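Local coordinates for protein PHOX (Pseudomonas fluorescens, PDB 4AMF) that hydrolyses phosphate monoesters as an alkaline phosphatase, using a cofactor of iron and calcium ions held at the centre of a beta-propeller, at residues G61-G66 against N85-Y90; C188-T193 against K267-A272. All blocks are in the same frame, centred on the assembly; numbering follows the deposited sequence.

PhoX illustrates how a propeller enzyme builds one metal centre from several sheets. Contact 1 comes first along the chain and closes before contact 2 opens; their centres lie about 14 Å apart. Contact 1 lies where the antiparallel sheet holding adjacent strands 64-72 and 78-85 runs into the loops at their ends, before helix 90-93. Contact 2 joins two further sheets, through the end of strand 185-189 and the start of strand 268-275. They meet at the cofactor, where E86 OE2 of contact 1 stands 2.8 Å from E190 OE1 of contact 2, both on the same iron. Carboxylates on or just beyond strands of three sheets thus converge on the diiron-calcium cluster and substrate analogue.

Contact 1: residues G61-G66 against N85-Y90; sequences GDNNDG and NEYTNY. With FEO (mu-oxo-diiron), chain I; ACP (phosphomethylphosphonic acid adenylate ester), chain C; EDO (1,2-ethanediol), chain K.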
loop_
_atom_site.group_PDB
_atom_site.type_symbol
_atom_site.label_atom_id
_atom_site.label_comp_id
_atom_site.label_asym_id
_atom_site.label_seq_id
_atom_site.Cartn_x
_atom_site.Cartn_y
_atom_site.Cartn_z
ATOM N N GLY A 61 10.565 -12.032 1.130
ATOM C CA GLY A 61 10.665 -11.247 -0.092
ATOM C C GLY A 61 11.348 -9.915 0.119
ATOM O O GLY A 61 11.764 -9.564 1.234
ATOM N N ASP A 62 11.519 -9.187 -0.988
ATOM C CA ASP A 62 12.211 -7.917 -0.952
ATOM C C ASP A 62 11.251 -6.755 -0.721
ATOM O O ASP A 62 10.029 -6.911 -0.785
ATOM C CB ASP A 62 12.975 -7.766 -2.264
ATOM C CG ASP A 62 14.214 -6.909 -2.205
ATOM O OD1 ASP A 62 14.470 -6.316 -1.137
ATOM O OD2 ASP A 62 14.906 -6.787 -3.270
ATOM N N ASN A 63 11.799 -5.589 -0.423
ATOM C CA ASN A 63 11.022 -4.373 -0.277
ATOM C C ASN A 63 9.686 -4.584 0.406
ATOM O O ASN A 63 8.615 -4.266 -0.143
ATOM C CB ASN A 63 10.913 -3.672 -1.625
ATOM C CG ASN A 63 12.230 -3.132 -2.121
ATOM O OD1 ASN A 63 13.187 -2.987 -1.376
ATOM N ND2 ASN A 63 12.274 -2.744 -3.366
ATOM N N ASN A 64 9.755 -5.052 1.666
ATOM C CA ASN A 64 8.555 -5.242 2.467
ATOM C C ASN A 64 7.775 -3.936 2.584
ATOM O O ASN A 64 8.360 -2.845 2.662
ATOM C CB ASN A 64 8.809 -5.887 3.839
ATOM C CG ASN A 64 9.885 -5.231 4.643
ATOM O OD1 ASN A 64 11.057 -5.605 4.539
ATOM N ND2 ASN A 64 9.513 -4.256 5.468
ATOM N N ASP A 65 6.448 -4.049 2.537
ATOM C CA ASP A 65 5.562 -2.890 2.486
ATOM C C ASP A 65 4.357 -3.079 3.416
ATOM O O ASP A 65 4.575 -3.355 4.585
ATOM C CB ASP A 65 5.246 -2.640 0.994
ATOM C CG ASP A 65 4.778 -1.279 0.583
ATOM O OD1 ASP A 65 4.313 -0.535 1.447
ATOM O OD2 ASP A 65 4.980 -0.927 -0.599
ATOM N N GLY A 66 3.116 -2.980 2.945
ATOM C CA GLY A 66 1.962 -3.142 3.806
ATOM C C GLY A 66 1.941 -4.483 4.506
ATOM O O GLY A 66 2.386 -5.489 3.952
ATOM N N ASN A 85 5.528 -7.755 -0.238
ATOM C CA ASN A 85 6.877 -7.597 -0.798
ATOM C C ASN A 85 6.614 -6.936 -2.166
ATOM O O ASN A 85 6.121 -7.550 -3.067
ATOM C CB ASN A 85 7.577 -8.932 -0.912
ATOM C CG ASN A 85 7.727 -9.565 0.437
ATOM O OD1 ASN A 85 7.201 -10.657 0.692
ATOM N ND2 ASN A 85 8.552 -8.958 1.246
ATOM N N GLU A 86 6.869 -5.642 -2.257
ATOM C CA GLU A 86 6.404 -4.846 -3.408
ATOM C C GLU A 86 7.211 -4.954 -4.667
ATOM O O GLU A 86 6.638 -5.039 -5.760
ATOM C CB GLU A 86 6.266 -3.366 -2.963
ATOM C CG GLU A 86 5.528 -2.527 -4.024
ATOM C CD GLU A 86 5.461 -1.046 -3.782
ATOM O OE1 GLU A 86 6.463 -0.471 -3.313
ATOM O OE2 GLU A 86 4.355 -0.491 -3.956
ATOM N N TYR A 87 8.548 -4.889 -4.565
ATOM C CA TYR A 87 9.389 -4.906 -5.738
ATOM C C TYR A 87 10.799 -5.301 -5.348
ATOM O O TYR A 87 11.012 -5.703 -4.201
ATOM C CB TYR A 87 9.308 -3.590 -6.547
ATOM C CG TYR A 87 9.857 -2.337 -5.900
ATOM C CD1 TYR A 87 9.169 -1.700 -4.890
ATOM C CD2 TYR A 87 11.067 -1.781 -6.318
ATOM C CE1 TYR A 87 9.628 -0.499 -4.343
ATOM C CE2 TYR A 87 11.518 -0.570 -5.801
ATOM C CZ TYR A 87 10.846 0.013 -4.741
ATOM O OH TYR A 87 11.236 1.231 -4.235
ATOM N N THR A 88 11.759 -5.171 -6.239
ATOM C CA THR A 88 13.118 -5.545 -5.906
ATOM C C THR A 88 14.092 -4.519 -6.408
ATOM O O THR A 88 13.763 -3.658 -7.223
ATOM C CB THR A 88 13.404 -6.964 -6.383
ATOM O OG1 THR A 88 14.692 -7.383 -5.879
ATOM C CG2 THR A 88 13.360 -7.100 -7.912
ATOM N N ASN A 89 15.318 -4.612 -5.910
ATOM C CA ASN A 89 16.379 -3.656 -6.223
ATOM C C ASN A 89 17.438 -4.408 -6.973
ATOM O O ASN A 89 18.193 -5.175 -6.373
ATOM C CB ASN A 89 16.922 -3.061 -4.902
ATOM C CG ASN A 89 15.798 -2.614 -3.977
ATOM O OD1 ASN A 89 14.985 -1.755 -4.334
ATOM N ND2 ASN A 89 15.636 -3.243 -2.813
ATOM N N TYR A 90 17.456 -4.264 -8.307
ATOM C CA TYR A 90 18.360 -5.034 -9.133
ATOM C C TYR A 90 19.822 -4.838 -8.780
ATOM O O TYR A 90 20.584 -5.765 -8.985
ATOM C CB TYR A 90 18.148 -4.738 -10.619
ATOM C CG TYR A 90 16.806 -5.096 -11.218
ATOM C CD1 TYR A 90 15.997 -6.084 -10.643
ATOM C CD2 TYR A 90 16.416 -4.579 -12.441
ATOM C CE1 TYR A 90 14.842 -6.531 -11.274
ATOM C CE2 TYR A 90 15.208 -4.949 -13.027
ATOM C CZ TYR A 90 14.441 -5.956 -12.454
ATOM O OH TYR A 90 13.263 -6.387 -13.032
HETATM FE FE1 FEO I . 3.492 1.280 -3.518
HETATM FE FE2 FEO I . 1.783 4.171 -3.860
HETATM O O FEO I . 2.836 2.936 -2.773
HETATM P PG ACP C . 4.896 4.018 -4.513
HETATM O O1G ACP C . 5.426 4.341 -3.049
HETATM O O2G ACP C . 4.866 2.386 -4.702
HETATM O O3G ACP C . 3.525 4.718 -4.784
HETATM P PB ACP C . 6.676 6.234 -5.147
HETATM O O1B ACP C . 5.677 7.076 -4.460
HETATM O O2B ACP C . 8.023 5.894 -4.469
HETATM C C3B ACP C . 5.966 4.741 -5.729
HETATM P PA ACP C . 8.192 7.467 -7.315
HETATM O O1A ACP C . 8.912 6.243 -7.727
HETATM O O2A ACP C . 8.916 8.660 -6.776
HETATM O O3A ACP C . 6.978 7.135 -6.397
HETATM O "O5'" ACP C . 7.430 8.099 -8.640
HETATM C "C5'" ACP C . 6.398 9.089 -8.510
HETATM C "C4'" ACP C . 5.137 8.647 -9.207
HETATM O "O4'" ACP C . 5.359 8.667 -10.632
HETATM C "C3'" ACP C . 4.569 7.266 -8.891
HETATM O "O3'" ACP C . 3.141 7.319 -8.883
HETATM C "C2'" ACP C . 5.148 6.399 -10.011
HETATM O "O2'" ACP C . 4.333 5.258 -10.240
HETATM C "C1'" ACP C . 5.157 7.380 -11.189
HETATM N N9 ACP C . 6.201 7.146 -12.180
HETATM C C8 ACP C . 7.481 6.704 -11.963
HETATM N N7 ACP C . 8.204 6.598 -13.050
HETATM C C5 ACP C . 7.339 6.994 -14.060
HETATM C C6 ACP C . 7.474 7.046 -15.464
HETATM N N6 ACP C . 8.551 6.610 -16.124
HETATM N N1 ACP C . 6.411 7.479 -16.181
HETATM C C2 ACP C . 5.289 7.812 -15.533
HETATM N N3 ACP C . 5.041 7.779 -14.218
HETATM C C4 ACP C . 6.106 7.353 -13.536
HETATM C C1 EDO K . 18.040 -2.710 0.166
HETATM O O1 EDO K . 17.778 -1.712 -0.827
HETATM C C2 EDO K . 18.386 -4.045 -0.526
HETATM O O2 EDO K . 17.606 -4.209 -1.655
HETATM O O HOH W 1 17.257 -5.910 -2.715
HETATM O O HOH W 2 4.730 1.472 -1.540
#
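N63 and N89 face each other from opposite directions beside a four-stranded antiparallel sheet of the propeller, where the loop leading into strand 64-72 meets the loop after strand 78-85. Their carboxamides, with planes 56° apart, pair reciprocally: N89 ND2 gives a nearly straight bond to N63 OD1 (2.9 Å), and N63 ND2 returns one to N89 OD1 (3.0 Å). The same N63 ND2 sits 3.2 Å above the plane of the Y87 ring, over its centre, so the amide paired with N89 also lies over an aromatic face.

Next to this pair, chi1 of D62 is near trans (-152°), which carries the carboxylate to T88. There T88 OG1 donates to the anti lone pair of D62 OD2 over 2.7 Å, while D62 OD1 accepts from N63 N. A leucine in place of D62 would probably leave the T88 hydroxyl without its acceptor and the backbone N-H of N63 without the carboxylate it bonds to.

N85, bonded to S116 through OD1, sends ND2 to D62 O (3.2 Å), and E86 N reaches N63 O in a straight bond. Toward the cofactor, the carboxylate planes of D65, held by T530, and E86, held by Q546, are 84° apart. A water shared by iron FE1 and the calcium lies 2.6 Å from D65 OD2, to which it probably donates, and E86 OE2 binds FE1 itself at 2.0 Å.

Contact 2: residues C188-T193 against K267-A272; sequences CEENFT and KHENAA. With CA (calcium ion), chain F; FEO (mu-oxo-diiron), chain I; ACP (phosphomethylphosphonic acid adenylate ester), chain C.
The diiron-calcium site of this beta-propeller phosphatase takes two of its carboxylates from this contact, in which chain segments running in opposite directions bring E190 and E269 side by side, pointing the same way. Their carboxylate planes stand 85° apart, and E190 OE2 and E269 OE1 share iron FE2, which lies 2.0 Å from the E190 oxygen. Each glutamate is a bridge. With CG anti to the backbone N (chi1 -174°) and its chain extended, E190 spans both irons, its OE1 meeting FE1 at 2.1 Å. E269 instead bends at chi2 (100°), which turns OE2 to the calcium at 2.3 Å while OE1 stays on FE2. Metal charge probably offsets the repulsion between the crowded carboxylates.

Behind the metals, K267 stretches fully extended past the E190 carbonyl, where K267 CB packs 3.2 Å from E190 O. It crosses T193 at about a right angle, and K267 NZ donates to T193 OG1 at 3.0 Å. The same ammonium group donates a hydrogen bond to a water that in turn donates to N191 OD1, and it has further partners in Y212 and a salt bridge to E289. Where the two strands meet, H268 N makes a weak hydrogen bond to E189 O. C188 CB lies 3.2 Å from E269 O, and its SG reaches on to A271 CB at 4.1 Å.

C175, D288 and E383 join these glutamates on the irons. Strand 174-179 meets E269 and N270, strand 382-387 touches the same two residues through W384, and strand 245-248 lies against E189 and H268.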
loop_
_atom_site.group_PDB
_atom_site.type_symbol
_atom_site.label_atom_id
_atom_site.label_comp_id
_atom_site.label_asym_id
_atom_site.label_seq_id
_atom_site.Cartn_x
_atom_site.Cartn_y
_atom_site.Cartn_z
ATOM N N CYS A 188 -2.735 -5.660 -2.242
ATOM C CA CYS A 188 -3.092 -4.752 -3.316
ATOM C C CYS A 188 -2.044 -4.633 -4.372
ATOM O O CYS A 188 -0.922 -4.247 -4.042
ATOM C CB CYS A 188 -3.373 -3.399 -2.673
ATOM S SG CYS A 188 -4.863 -3.401 -1.659
ATOM N N GLU A 189 -2.400 -4.934 -5.647
ATOM C CA GLU A 189 -1.478 -4.818 -6.793
ATOM C C GLU A 189 -1.542 -3.375 -7.268
ATOM O O GLU A 189 -2.606 -2.911 -7.699
ATOM C CB GLU A 189 -1.889 -5.793 -7.911
ATOM C CG GLU A 189 -1.803 -7.227 -7.441
ATOM C CD GLU A 189 -2.480 -8.277 -8.296
ATOM O OE1 GLU A 189 -3.198 -7.933 -9.270
ATOM O OE2 GLU A 189 -2.221 -9.470 -8.022
ATOM N N GLU A 190 -0.418 -2.666 -7.166
ATOM C CA GLU A 190 -0.328 -1.256 -7.492
ATOM C C GLU A 190 0.346 -1.039 -8.847
ATOM O O GLU A 190 -0.345 -1.053 -9.878
ATOM C CB GLU A 190 0.355 -0.493 -6.379
ATOM C CG GLU A 190 0.379 1.012 -6.560
ATOM C CD GLU A 190 1.395 1.694 -5.674
ATOM O OE1 GLU A 190 2.391 1.036 -5.289
ATOM O OE2 GLU A 190 1.172 2.872 -5.310
ATOM N N ASN A 191 1.669 -0.855 -8.909
ATOM C CA ASN A 191 2.330 -0.519 -10.184
ATOM C C ASN A 191 2.634 -1.751 -11.049
ATOM O O ASN A 191 3.723 -1.912 -11.587
ATOM C CB ASN A 191 3.568 0.331 -9.922
ATOM C CG ASN A 191 3.159 1.729 -9.481
ATOM O OD1 ASN A 191 2.365 2.376 -10.172
ATOM N ND2 ASN A 191 3.574 2.167 -8.295
ATOM N N PHE A 192 1.627 -2.581 -11.230
ATOM C CA PHE A 192 1.751 -3.821 -12.001
ATOM C C PHE A 192 2.075 -3.588 -13.484
ATOM O O PHE A 192 2.763 -4.399 -14.087
ATOM C CB PHE A 192 0.469 -4.654 -11.860
ATOM C CG PHE A 192 -0.726 -4.104 -12.605
ATOM C CD1 PHE A 192 -1.534 -3.136 -12.037
ATOM C CD2 PHE A 192 -1.032 -4.546 -13.878
ATOM C CE1 PHE A 192 -2.621 -2.620 -12.735
ATOM C CE2 PHE A 192 -2.088 -4.006 -14.579
ATOM C CZ PHE A 192 -2.883 -3.042 -14.011
ATOM N N THR A 193 1.575 -2.500 -14.074
ATOM C CA THR A 193 1.760 -2.170 -15.494
ATOM C C THR A 193 3.242 -1.989 -15.867
ATOM O O THR A 193 3.621 -2.261 -17.010
ATOM C CB THR A 193 0.942 -0.926 -15.868
ATOM O OG1 THR A 193 1.301 0.126 -14.977
ATOM C CG2 THR A 193 -0.561 -1.178 -15.774
ATOM N N LYS A 267 -4.455 0.779 -9.899
ATOM C CA LYS A 267 -3.177 0.630 -9.199
ATOM C C LYS A 267 -3.472 0.821 -7.718
ATOM O O LYS A 267 -3.319 1.899 -7.118
ATOM C CB LYS A 267 -2.136 1.571 -9.812
ATOM C CG LYS A 267 -2.007 1.385 -11.326
ATOM C CD LYS A 267 -0.833 2.096 -11.903
ATOM C CE LYS A 267 -0.879 1.989 -13.400
ATOM N NZ LYS A 267 0.173 2.787 -14.063
ATOM N N HIS A 268 -3.996 -0.264 -7.161
ATOM C CA HIS A 268 -4.428 -0.349 -5.776
ATOM C C HIS A 268 -3.332 -0.131 -4.768
ATOM O O HIS A 268 -2.346 -0.855 -4.816
ATOM C CB HIS A 268 -5.051 -1.737 -5.500
ATOM C CG HIS A 268 -6.361 -1.974 -6.151
ATOM N ND1 HIS A 268 -7.542 -1.644 -5.539
ATOM C CD2 HIS A 268 -6.638 -2.614 -7.306
ATOM C CE1 HIS A 268 -8.505 -2.048 -6.354
ATOM N NE2 HIS A 268 -8.019 -2.683 -7.400
ATOM N N GLU A 269 -3.488 0.848 -3.858
ATOM C CA GLU A 269 -2.534 1.053 -2.782
ATOM C C GLU A 269 -2.895 0.180 -1.563
ATOM O O GLU A 269 -2.192 -0.753 -1.283
ATOM C CB GLU A 269 -2.457 2.520 -2.358
ATOM C CG GLU A 269 -1.423 2.759 -1.268
ATOM C CD GLU A 269 -0.096 3.300 -1.720
ATOM O OE1 GLU A 269 0.018 3.712 -2.898
ATOM O OE2 GLU A 269 0.859 3.235 -0.904
ATOM N N ASN A 270 -4.011 0.456 -0.866
ATOM C CA ASN A 270 -4.424 -0.364 0.274
ATOM C C ASN A 270 -5.940 -0.512 0.241
ATOM O O ASN A 270 -6.592 -0.039 -0.705
ATOM C CB ASN A 270 -3.912 0.174 1.616
ATOM C CG ASN A 270 -4.811 1.133 2.329
ATOM O OD1 ASN A 270 -5.507 1.928 1.688
ATOM N ND2 ASN A 270 -4.803 1.102 3.674
ATOM N N ALA A 271 -6.477 -1.238 1.216
ATOM C CA ALA A 271 -7.898 -1.540 1.270
ATOM C C ALA A 271 -8.370 -1.374 2.674
ATOM O O ALA A 271 -7.968 -2.159 3.534
ATOM C CB ALA A 271 -8.101 -2.970 0.805
ATOM N N ALA A 272 -9.100 -0.284 2.963
ATOM C CA ALA A 272 -9.506 0.007 4.325
ATOM C C ALA A 272 -10.881 -0.521 4.577
ATOM O O ALA A 272 -11.817 -0.080 3.918
ATOM C CB ALA A 272 -9.492 1.504 4.568
HETATM CA CA CA F . 3.129 3.408 -0.617
HETATM FE FE1 FEO I . 3.492 1.280 -3.518
HETATM FE FE2 FEO I . 1.783 4.171 -3.860
HETATM O O FEO I . 2.836 2.936 -2.773
HETATM P PG ACP C . 4.896 4.018 -4.513
HETATM O O1G ACP C . 5.426 4.341 -3.049
HETATM O O2G ACP C . 4.866 2.386 -4.702
HETATM O O3G ACP C . 3.525 4.718 -4.784
HETATM P PB ACP C . 6.676 6.234 -5.147
HETATM O O1B ACP C . 5.677 7.076 -4.460
HETATM O O2B ACP C . 8.023 5.894 -4.469
HETATM C C3B ACP C . 5.966 4.741 -5.729
HETATM P PA ACP C . 8.192 7.467 -7.315
HETATM O O1A ACP C . 8.912 6.243 -7.727
HETATM O O2A ACP C . 8.916 8.660 -6.776
HETATM O O3A ACP C . 6.978 7.135 -6.397
HETATM O "O5'" ACP C . 7.430 8.099 -8.640
HETATM C "C5'" ACP C . 6.398 9.089 -8.510
HETATM C "C4'" ACP C . 5.137 8.647 -9.207
HETATM O "O4'" ACP C . 5.359 8.667 -10.632
HETATM C "C3'" ACP C . 4.569 7.266 -8.891
HETATM O "O3'" ACP C . 3.141 7.319 -8.883
HETATM C "C2'" ACP C . 5.148 6.399 -10.011
HETATM O "O2'" ACP C . 4.333 5.258 -10.240
HETATM C "C1'" ACP C . 5.157 7.380 -11.189
HETATM N N9 ACP C . 6.201 7.146 -12.180
HETATM C C8 ACP C . 7.481 6.704 -11.963
HETATM N N7 ACP C . 8.204 6.598 -13.050
HETATM C C5 ACP C . 7.339 6.994 -14.060
HETATM C C6 ACP C . 7.474 7.046 -15.464
HETATM N N6 ACP C . 8.551 6.610 -16.124
HETATM N N1 ACP C . 6.411 7.479 -16.181
HETATM C C2 ACP C . 5.289 7.812 -15.533
HETATM N N3 ACP C . 5.041 7.779 -14.218
HETATM C C4 ACP C . 6.106 7.353 -13.536
HETATM O O HOH W 3 2.637 2.237 -12.989
HETATM O O HOH W 4 2.577 1.113 0.485
HETATM O O HOH W 5 4.928 3.059 1.031
HETATM O O HOH W 2 4.730 1.472 -1.540
#